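Local coordinates for protein N-isopropylammelide isopropylaminohydrolase (PDB 6NBO) that is a zinc-binding member of the amidohydrolase family, built on a TIM-barrel fold, at residues A[140-145]-A[154-159]. Numbering follows the deposited sequence.
Sequences RVLDTR and IQIVAF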
loop_
_atom_site.group_PDB
_atom_site.type_symbol
_atom_site.label_atom_id
_atom_site.label_comp_id
_atom_site.label_asym_id
_atom_site.label_seq_id
_atom_site.Cartn_x
_atom_site.Cartn_y
_atom_site.Cartn_z
ATOM N N ARG A 140 -13.647 0.130 -13.373
ATOM C CA ARG A 140 -12.469 -0.333 -14.109
ATOM C C ARG A 140 -11.473 -1.037 -13.193
ATOM O O ARG A 140 -10.905 -2.073 -13.561
ATOM C CB ARG A 140 -11.796 0.836 -14.833
ATOM C CG ARG A 140 -12.684 1.558 -15.865
ATOM C CD ARG A 140 -13.060 0.680 -17.060
ATOM N NE ARG A 140 -14.053 -0.346 -16.740
ATOM C CZ ARG A 140 -15.371 -0.169 -16.785
ATOM N NH1 ARG A 140 -16.181 -1.174 -16.467
ATOM N NH2 ARG A 140 -15.880 1.004 -17.143
ATOM N N VAL A 141 -11.240 -0.489 -12.000
ATOM C CA VAL A 141 -10.326 -1.150 -11.071
ATOM C C VAL A 141 -10.935 -2.443 -10.542
ATOM O O VAL A 141 -10.215 -3.431 -10.333
ATOM C CB VAL A 141 -9.939 -0.183 -9.935
ATOM C CG1 VAL A 141 -9.054 -0.892 -8.903
ATOM C CG2 VAL A 141 -9.211 1.027 -10.524
ATOM N N LEU A 142 -12.260 -2.483 -10.339
ATOM C CA LEU A 142 -12.893 -3.746 -9.945
ATOM C C LEU A 142 -12.710 -4.820 -11.012
ATOM O O LEU A 142 -12.515 -5.999 -10.685
ATOM C CB LEU A 142 -14.381 -3.540 -9.648
ATOM C CG LEU A 142 -14.727 -2.740 -8.392
ATOM C CD1 LEU A 142 -16.198 -2.381 -8.400
ATOM C CD2 LEU A 142 -14.373 -3.499 -7.113
ATOM N N ASP A 143 -12.799 -4.442 -12.297
ATOM C CA ASP A 143 -12.500 -5.387 -13.373
ATOM C C ASP A 143 -11.079 -5.912 -13.247
ATOM O O ASP A 143 -10.830 -7.118 -13.369
ATOM C CB ASP A 143 -12.663 -4.729 -14.750
ATOM C CG ASP A 143 -14.106 -4.416 -15.107
ATOM O OD1 ASP A 143 -15.033 -4.974 -14.487
ATOM O OD2 ASP A 143 -14.300 -3.608 -16.041
ATOM N N THR A 144 -10.123 -4.999 -13.052
ATOM C CA THR A 144 -8.732 -5.405 -12.887
ATOM C C THR A 144 -8.577 -6.359 -11.710
ATOM O O THR A 144 -7.892 -7.384 -11.819
ATOM C CB THR A 144 -7.849 -4.173 -12.700
ATOM O OG1 THR A 144 -7.695 -3.507 -13.956
ATOM C CG2 THR A 144 -6.472 -4.570 -12.169
ATOM N N ARG A 145 -9.220 -6.048 -10.580
ATOM C CA ARG A 145 -9.136 -6.919 -9.409
ATOM C C ARG A 145 -9.676 -8.319 -9.710
ATOM O O ARG A 145 -9.075 -9.321 -9.310
ATOM C CB ARG A 145 -9.886 -6.290 -8.241
ATOM C CG ARG A 145 -9.960 -7.164 -6.996
ATOM C CD ARG A 145 -10.331 -6.337 -5.770
ATOM N NE ARG A 145 -11.774 -6.141 -5.592
ATOM C CZ ARG A 145 -12.289 -5.451 -4.576
ATOM N NH1 ARG A 145 -11.466 -4.907 -3.693
ATOM N NH2 ARG A 145 -13.607 -5.299 -4.436
ATOM N N ILE A 154 -6.182 -7.031 -3.759
ATOM C CA ILE A 154 -6.256 -5.587 -3.939
ATOM C C ILE A 154 -7.347 -5.049 -3.024
ATOM O O ILE A 154 -8.510 -5.442 -3.154
ATOM C CB ILE A 154 -6.524 -5.198 -5.407
ATOM C CG1 ILE A 154 -5.425 -5.754 -6.324
ATOM C CG2 ILE A 154 -6.593 -3.663 -5.544
ATOM C CD1 ILE A 154 -5.638 -5.414 -7.832
ATOM N N GLN A 155 -6.962 -4.174 -2.087
ATOM C CA GLN A 155 -7.903 -3.376 -1.313
ATOM C C GLN A 155 -8.163 -2.075 -2.058
ATOM O O GLN A 155 -7.231 -1.449 -2.564
ATOM C CB GLN A 155 -7.353 -3.068 0.087
ATOM C CG GLN A 155 -7.176 -4.296 0.981
ATOM C CD GLN A 155 -6.501 -3.952 2.303
ATOM O OE1 GLN A 155 -6.002 -2.841 2.497
ATOM N NE2 GLN A 155 -6.483 -4.908 3.213
ATOM N N ILE A 156 -9.427 -1.663 -2.126
ATOM C CA ILE A 156 -9.810 -0.453 -2.858
ATOM C C ILE A 156 -10.370 0.575 -1.875
ATOM O O ILE A 156 -11.327 0.282 -1.147
ATOM C CB ILE A 156 -10.842 -0.765 -3.955
ATOM C CG1 ILE A 156 -10.200 -1.617 -5.068
ATOM C CG2 ILE A 156 -11.418 0.538 -4.510
ATOM C CD1 ILE A 156 -11.221 -2.233 -6.036
ATOM N N VAL A 157 -9.793 1.780 -1.880
ATOM C CA VAL A 157 -10.278 2.911 -1.097
ATOM C C VAL A 157 -11.045 3.844 -2.030
ATOM O O VAL A 157 -10.475 4.361 -2.997
ATOM C CB VAL A 157 -9.123 3.675 -0.429
ATOM C CG1 VAL A 157 -9.690 4.735 0.527
ATOM C CG2 VAL A 157 -8.185 2.727 0.305
ATOM N N ALA A 158 -12.320 4.092 -1.731
ATOM C CA ALA A 158 -13.132 5.018 -2.527
ATOM C C ALA A 158 -12.747 6.447 -2.160
ATOM O O ALA A 158 -13.084 6.918 -1.069
ATOM C CB ALA A 158 -14.618 4.766 -2.273
ATOM N N PHE A 159 -12.062 7.148 -3.072
ATOM C CA PHE A 159 -11.365 8.399 -2.752
ATOM C C PHE A 159 -12.027 9.603 -3.425
ATOM O O PHE A 159 -11.893 9.778 -4.647
ATOM C CB PHE A 159 -9.898 8.283 -3.184
ATOM C CG PHE A 159 -9.063 9.516 -2.922
ATOM C CD1 PHE A 159 -9.050 10.114 -1.664
ATOM C CD2 PHE A 159 -8.262 10.051 -3.925
ATOM C CE1 PHE A 159 -8.276 11.244 -1.416
ATOM C CE2 PHE A 159 -7.484 11.179 -3.689
ATOM C CZ PHE A 159 -7.499 11.781 -2.425
#
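Helix segment 140-145 runs almost exactly antiparallel to strand segment 154-159, at 169° with the axes 9.8 Å apart at their closest, and Arg145 and Val141 face Ile154 and Ile156 across the gap. The delta methyl of Ile156 is the meeting point of Val141, Leu142 and Arg145, while Ile154 packs on the aliphatic chain of Arg145. Ile156 CD1 lies 3.8 Å from CG1 of Val141 and 3.6 Å from CD2 of Leu142, whose side chain crosses that of Ile156 at about a right angle. Although CB of Leu142 points away from the strand, the end of its side chain comes nearer, so that CD2 reaches this methyl. Val141, by contrast, sends CG1 toward the strand because that branch lies anti to the backbone N. The same Ile156 CD1 sits over one face of the Arg145 guanidinium, near its rim, 3.6 Å from NH1. Arg145 leaves the helix extended and then bends at chi3 (85°), which carries its aliphatic CD past Ile154, 4.0 Å from CB, and lays the guanidinium beside the strand backbone. From there NH1 donates a hydrogen bond to Ile154 O (3.1 Å, 156° at the hydrogen). The carbonyl oxygen lies close to the guanidinium plane, whereas the donor is tilted somewhat out of the carbonyl plane. NH1 also forms a salt bridge to Asp183, whose OD2 accepts a hydrogen bond from Ile156 N, and NH2 bonds Gly181 O; together these partners fix the rotation of the group and tie the helix to the residues leading into strand 184-188. The contact closes the beta-alpha-beta crossover from strand 120-128 through helix 136-147 to strand 153-159, a repeating element of the TIM barrel. Strand 153-159 lies between parallel strands 120-128 and 184-188, while Thr144 OG1 is hydrogen-bonded to Ser108 OG of helix 104-117, and Arg140 touches Ala104 at its start.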